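Local coordinates for protein CurF (Lyngbya majuscula, PDB 2Q35) that probably decarboxylates an enzyme-bound intermediate during polyketide chain beta-branching, as the crotonase-fold ECH2 domain of CurF, at residues F117-K129 with M154-L166. The protein carries 1 engineered substitution. Residues are numbered along the deposited sequence; the frame is centred on the assembly and turned at random.
Sequences FSQESVYATNFMK and MIYTGENYRGKEL
The Tyr-123 ring lies against the backbone at Gly-163, whose N meets its edge 3.9 Å from CD2, while Leu-166 CD1 approaches CD2 obliquely at 4.1 Å. Phe-117 covers one face of this ring with CD1 and shares the same leucine methyl, crossing Leu-166 at about a right angle. With CG turned anti to the carbonyl carbon (chi1 -57°), the tyrosine ring runs alongside Gly-163 and its OH hydrogen-bonds the carbonyl of Met-97. With an alanine in place of this tyrosine, the space between Phe-117 and Gly-163 would probably be left unfilled and the Met-97 carbonyl would lose its hydroxyl partner. The backbones form a short antiparallel ladder: Tyr-123 N donates to Tyr-161 O at 2.8 Å, and Tyr-161 N to Tyr-123 O at 2.9 Å. Further along, Gly-163 N donates to Ser-121 O and Lys-164 N to Gln-119 O. Val-122 and Arg-162 share the face away from the two tyrosines, and Val-122 CG1 also comes within 3.4 Å of Asn-160 CB. Towards the helix end at Gly-158, waters bridge the segments: one accepts from Thr-125 N and lies within bonding distance of Met-154 O and Glu-159 O, another links Thr-125 O, Met-128 N and Ile-155 O. Thus direct backbone bonds hold strand 161-162 at the edge of this crotonase fold's small three-stranded sheet, whereas water bridges alongside direct packing join helix 148-157 to the loop after strand 122-124.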
loop_
_atom_site.group_PDB
_atom_site.type_symbol
_atom_site.label_atom_id
_atom_site.label_comp_id
_atom_site.label_asym_id
_atom_site.label_seq_id
_atom_site.Cartn_x
_atom_site.Cartn_y
_atom_site.Cartn_z
ATOM N N PHE A 117 12.819 13.454 -2.319
ATOM C CA PHE A 117 12.100 14.698 -2.609
ATOM C C PHE A 117 12.720 15.794 -1.744
ATOM O O PHE A 117 13.279 15.472 -0.687
ATOM C CB PHE A 117 10.636 14.614 -2.155
ATOM C CG PHE A 117 9.757 13.749 -3.024
ATOM C CD1 PHE A 117 8.797 14.332 -3.836
ATOM C CD2 PHE A 117 9.844 12.374 -2.947
ATOM C CE1 PHE A 117 7.947 13.519 -4.650
ATOM C CE2 PHE A 117 9.021 11.567 -3.742
ATOM C CZ PHE A 117 8.073 12.154 -4.584
ATOM N N SER A 118 12.621 17.035 -2.224
ATOM C CA SER A 118 13.034 18.249 -1.465
ATOM C C SER A 118 11.845 18.788 -0.676
ATOM O O SER A 118 10.743 18.964 -1.208
ATOM C CB SER A 118 13.526 19.311 -2.457
ATOM O OG SER A 118 13.455 20.633 -1.903
ATOM N N GLN A 119 12.090 19.163 0.583
ATOM C CA GLN A 119 11.060 19.723 1.432
ATOM C C GLN A 119 10.463 21.002 0.874
ATOM O O GLN A 119 9.271 21.235 1.011
ATOM C CB GLN A 119 11.640 20.050 2.811
ATOM C CG GLN A 119 11.946 18.869 3.688
ATOM C CD GLN A 119 12.760 19.259 4.949
ATOM O OE1 GLN A 119 13.095 18.401 5.778
ATOM N NE2 GLN A 119 13.089 20.541 5.078
ATOM N N GLU A 120 11.303 21.820 0.247
ATOM C CA GLU A 120 10.930 23.180 -0.161
ATOM C C GLU A 120 10.339 23.261 -1.565
ATOM O O GLU A 120 9.693 24.254 -1.918
ATOM C CB GLU A 120 12.154 24.109 -0.091
ATOM C CG GLU A 120 12.740 24.321 1.310
ATOM C CD GLU A 120 13.701 23.216 1.745
ATOM O OE1 GLU A 120 13.948 22.270 0.958
ATOM O OE2 GLU A 120 14.207 23.303 2.895
ATOM N N SER A 121 10.565 22.222 -2.360
ATOM C CA SER A 121 10.178 22.249 -3.773
ATOM C C SER A 121 8.749 21.797 -3.947
ATOM O O SER A 121 8.143 21.247 -3.021
ATOM C CB SER A 121 11.141 21.390 -4.579
ATOM O OG SER A 121 12.460 21.895 -4.423
ATOM N N VAL A 122 8.224 22.011 -5.152
ATOM C CA VAL A 122 6.847 21.754 -5.470
ATOM C C VAL A 122 6.769 20.580 -6.453
ATOM O O VAL A 122 7.625 20.459 -7.319
ATOM C CB VAL A 122 6.202 23.093 -5.991
ATOM C CG1 VAL A 122 5.257 22.911 -7.106
ATOM C CG2 VAL A 122 5.595 23.847 -4.788
ATOM N N TYR A 123 5.754 19.740 -6.266
ATOM C CA TYR A 123 5.539 18.519 -7.091
ATOM C C TYR A 123 4.080 18.454 -7.531
ATOM O O TYR A 123 3.172 18.697 -6.746
ATOM C CB TYR A 123 5.936 17.267 -6.275
ATOM C CG TYR A 123 7.374 17.369 -5.822
ATOM C CD1 TYR A 123 8.418 17.038 -6.674
ATOM C CD2 TYR A 123 7.687 17.929 -4.573
ATOM C CE1 TYR A 123 9.748 17.186 -6.293
ATOM C CE2 TYR A 123 9.000 18.088 -4.189
ATOM C CZ TYR A 123 10.021 17.734 -5.042
ATOM O OH TYR A 123 11.338 17.898 -4.695
ATOM N N ALA A 124 3.827 18.088 -8.795
ATOM C CA ALA A 124 2.441 18.078 -9.265
ATOM C C ALA A 124 2.295 17.090 -10.423
ATOM O O ALA A 124 3.202 16.988 -11.240
ATOM C CB ALA A 124 2.014 19.445 -9.755
ATOM N N THR A 125 1.157 16.394 -10.469
ATOM C CA THR A 125 0.704 15.718 -11.699
ATOM C C THR A 125 -0.347 16.709 -12.188
ATOM O O THR A 125 -1.512 16.647 -11.769
ATOM C CB THR A 125 0.040 14.347 -11.422
ATOM O OG1 THR A 125 -0.911 14.455 -10.357
ATOM C CG2 THR A 125 1.059 13.266 -11.045
ATOM N N ASN A 126 0.090 17.665 -13.009
ATOM C CA ASN A 126 -0.701 18.865 -13.328
ATOM C C ASN A 126 -1.635 18.733 -14.540
ATOM O O ASN A 126 -2.292 19.686 -14.934
ATOM C CB ASN A 126 0.203 20.093 -13.490
ATOM C CG ASN A 126 1.294 19.872 -14.488
ATOM O OD1 ASN A 126 1.290 18.870 -15.219
ATOM N ND2 ASN A 126 2.250 20.806 -14.550
ATOM N N PHE A 127 -1.718 17.534 -15.111
ATOM C CA PHE A 127 -2.583 17.331 -16.259
ATOM C C PHE A 127 -3.982 17.905 -16.044
ATOM O O PHE A 127 -4.475 18.682 -16.859
ATOM C CB PHE A 127 -2.651 15.837 -16.580
ATOM C CG PHE A 127 -1.312 15.147 -16.535
ATOM C CD1 PHE A 127 -0.423 15.247 -17.613
ATOM C CD2 PHE A 127 -0.941 14.392 -15.425
ATOM C CE1 PHE A 127 0.818 14.590 -17.589
ATOM C CE2 PHE A 127 0.291 13.744 -15.394
ATOM C CZ PHE A 127 1.175 13.852 -16.490
ATOM N N MET A 128 -4.617 17.551 -14.930
ATOM C CA MET A 128 -6.001 17.970 -14.712
ATOM C C MET A 128 -6.148 19.459 -14.389
ATOM O O MET A 128 -7.252 20.015 -14.485
ATOM C CB MET A 128 -6.684 17.101 -13.652
ATOM C CG MET A 128 -6.931 15.644 -14.122
ATOM S SD MET A 128 -8.317 15.535 -15.271
ATOM C CE MET A 128 -9.694 15.495 -14.131
ATOM N N LYS A 129 -5.041 20.083 -14.002
ATOM C CA LYS A 129 -5.031 21.545 -13.845
ATOM C C LYS A 129 -5.316 22.210 -15.182
ATOM O O LYS A 129 -6.083 23.176 -15.253
ATOM C CB LYS A 129 -3.705 22.032 -13.287
ATOM C CG LYS A 129 -3.609 23.577 -13.175
ATOM C CD LYS A 129 -2.672 24.039 -12.068
ATOM C CE LYS A 129 -3.410 24.293 -10.738
ATOM N NZ LYS A 129 -2.501 24.591 -9.551
ATOM N N MET A 154 -3.682 13.899 -5.899
ATOM C CA MET A 154 -2.779 14.631 -6.783
ATOM C C MET A 154 -3.268 14.588 -8.237
ATOM O O MET A 154 -3.233 15.588 -8.930
ATOM C CB MET A 154 -1.348 14.088 -6.703
ATOM C CG MET A 154 -0.696 14.305 -5.347
ATOM S SD MET A 154 1.005 13.749 -5.333
ATOM C CE MET A 154 1.770 14.994 -6.338
ATOM N N ILE A 155 -3.764 13.435 -8.666
ATOM C CA ILE A 155 -4.211 13.291 -10.068
ATOM C C ILE A 155 -5.509 14.080 -10.302
ATOM O O ILE A 155 -5.622 14.848 -11.260
ATOM C CB ILE A 155 -4.377 11.800 -10.449
ATOM C CG1 ILE A 155 -3.019 11.098 -10.384
ATOM C CG2 ILE A 155 -4.946 11.645 -11.861
ATOM C CD1 ILE A 155 -3.087 9.579 -10.579
ATOM N N TYR A 156 -6.496 13.930 -9.418
ATOM C CA TYR A 156 -7.745 14.677 -9.609
ATOM C C TYR A 156 -7.613 16.186 -9.545
ATOM O O TYR A 156 -8.281 16.887 -10.319
ATOM C CB TYR A 156 -8.802 14.264 -8.591
ATOM C CG TYR A 156 -9.683 13.094 -8.961
ATOM C CD1 TYR A 156 -10.840 13.288 -9.726
ATOM C CD2 TYR A 156 -9.404 11.814 -8.494
ATOM C CE1 TYR A 156 -11.706 12.204 -10.048
ATOM C CE2 TYR A 156 -10.256 10.735 -8.791
ATOM C CZ TYR A 156 -11.403 10.942 -9.565
ATOM O OH TYR A 156 -12.261 9.915 -9.869
ATOM N N THR A 157 -6.824 16.699 -8.596
ATOM C CA THR A 157 -6.744 18.154 -8.410
ATOM C C THR A 157 -5.744 18.860 -9.339
ATOM O O THR A 157 -5.910 20.050 -9.631
ATOM C CB THR A 157 -6.397 18.571 -6.966
ATOM O OG1 THR A 157 -5.039 18.230 -6.674
ATOM C CG2 THR A 157 -7.357 17.963 -5.938
ATOM N N GLY A 158 -4.689 18.156 -9.719
ATOM C CA GLY A 158 -3.601 18.714 -10.523
ATOM C C GLY A 158 -2.756 19.772 -9.807
ATOM O O GLY A 158 -1.922 20.415 -10.443
ATOM N N GLU A 159 -2.962 19.936 -8.502
ATOM C CA GLU A 159 -2.332 21.010 -7.720
ATOM C C GLU A 159 -0.855 20.783 -7.431
ATOM O O GLU A 159 -0.353 19.656 -7.518
ATOM C CB GLU A 159 -3.054 21.216 -6.361
ATOM C CG GLU A 159 -4.319 22.003 -6.426
ATOM C CD GLU A 159 -4.740 22.589 -5.074
ATOM O OE1 GLU A 159 -4.160 22.213 -4.026
ATOM O OE2 GLU A 159 -5.655 23.434 -5.073
ATOM N N ASN A 160 -0.189 21.874 -7.021
ATOM C CA ASN A 160 1.208 21.832 -6.600
ATOM C C ASN A 160 1.287 21.530 -5.113
ATOM O O ASN A 160 0.636 22.190 -4.311
ATOM C CB ASN A 160 1.894 23.191 -6.859
ATOM C CG ASN A 160 2.006 23.515 -8.336
ATOM O OD1 ASN A 160 2.043 22.623 -9.176
ATOM N ND2 ASN A 160 2.059 24.794 -8.656
ATOM N N TYR A 161 2.063 20.508 -4.768
ATOM C CA TYR A 161 2.301 20.100 -3.394
ATOM C C TYR A 161 3.765 20.331 -3.031
ATOM O O TYR A 161 4.659 19.837 -3.697
ATOM C CB TYR A 161 1.984 18.616 -3.209
ATOM C CG TYR A 161 0.523 18.289 -3.379
ATOM C CD1 TYR A 161 -0.281 18.039 -2.275
ATOM C CD2 TYR A 161 -0.061 18.233 -4.655
ATOM C CE1 TYR A 161 -1.651 17.733 -2.433
ATOM C CE2 TYR A 161 -1.411 17.932 -4.821
ATOM C CZ TYR A 161 -2.195 17.680 -3.707
ATOM O OH TYR A 161 -3.529 17.399 -3.886
ATOM N N ARG A 162 4.038 21.079 -1.969
ATOM C CA ARG A 162 5.432 21.106 -1.502
ATOM C C ARG A 162 5.837 19.736 -0.912
ATOM O O ARG A 162 5.007 19.017 -0.358
ATOM C CB ARG A 162 5.661 22.219 -0.452
ATOM C CG ARG A 162 5.787 23.636 -1.028
ATOM C CD ARG A 162 6.050 24.724 0.038
ATOM N NE ARG A 162 5.927 24.181 1.387
ATOM C CZ ARG A 162 4.816 24.202 2.119
ATOM N NH1 ARG A 162 3.701 24.767 1.653
ATOM N NH2 ARG A 162 4.831 23.658 3.326
ATOM N N GLY A 163 7.127 19.409 -0.985
ATOM C CA GLY A 163 7.657 18.187 -0.371
ATOM C C GLY A 163 7.205 18.043 1.070
ATOM O O GLY A 163 6.763 16.976 1.499
ATOM N N LYS A 164 7.272 19.140 1.824
ATOM C CA LYS A 164 6.874 19.112 3.225
ATOM C C LYS A 164 5.434 18.647 3.404
ATOM O O LYS A 164 5.129 17.871 4.319
ATOM C CB LYS A 164 7.062 20.494 3.834
ATOM C CG LYS A 164 6.846 20.524 5.328
ATOM C CD LYS A 164 7.065 21.919 5.859
ATOM C CE LYS A 164 7.074 21.915 7.381
ATOM N NZ LYS A 164 6.831 23.283 7.920
ATOM N N GLU A 165 4.551 19.116 2.526
ATOM C CA GLU A 165 3.137 18.751 2.607
ATOM C C GLU A 165 2.975 17.256 2.321
ATOM O O GLU A 165 2.173 16.579 2.958
ATOM C CB GLU A 165 2.307 19.597 1.632
ATOM C CG GLU A 165 2.333 21.103 1.939
ATOM C CD GLU A 165 1.532 21.927 0.925
ATOM O OE1 GLU A 165 1.919 21.988 -0.262
ATOM O OE2 GLU A 165 0.517 22.531 1.328
ATOM N N LEU A 166 3.758 16.746 1.376
ATOM C CA LEU A 166 3.693 15.322 1.017
ATOM C C LEU A 166 4.192 14.447 2.175
ATOM O O LEU A 166 3.599 13.415 2.470
ATOM C CB LEU A 166 4.491 15.034 -0.252
ATOM C CG LEU A 166 4.030 15.752 -1.531
ATOM C CD1 LEU A 166 5.025 15.455 -2.625
ATOM C CD2 LEU A 166 2.618 15.304 -1.900
HETATM O O HOH W 1 8.343 23.742 2.421
HETATM O O HOH W 2 -0.819 17.074 -8.566
HETATM O O HOH W 3 -3.711 15.446 -13.217
HETATM O O HOH W 4 2.023 22.895 -12.170
HETATM O O HOH W 5 -0.331 22.649 -10.727
#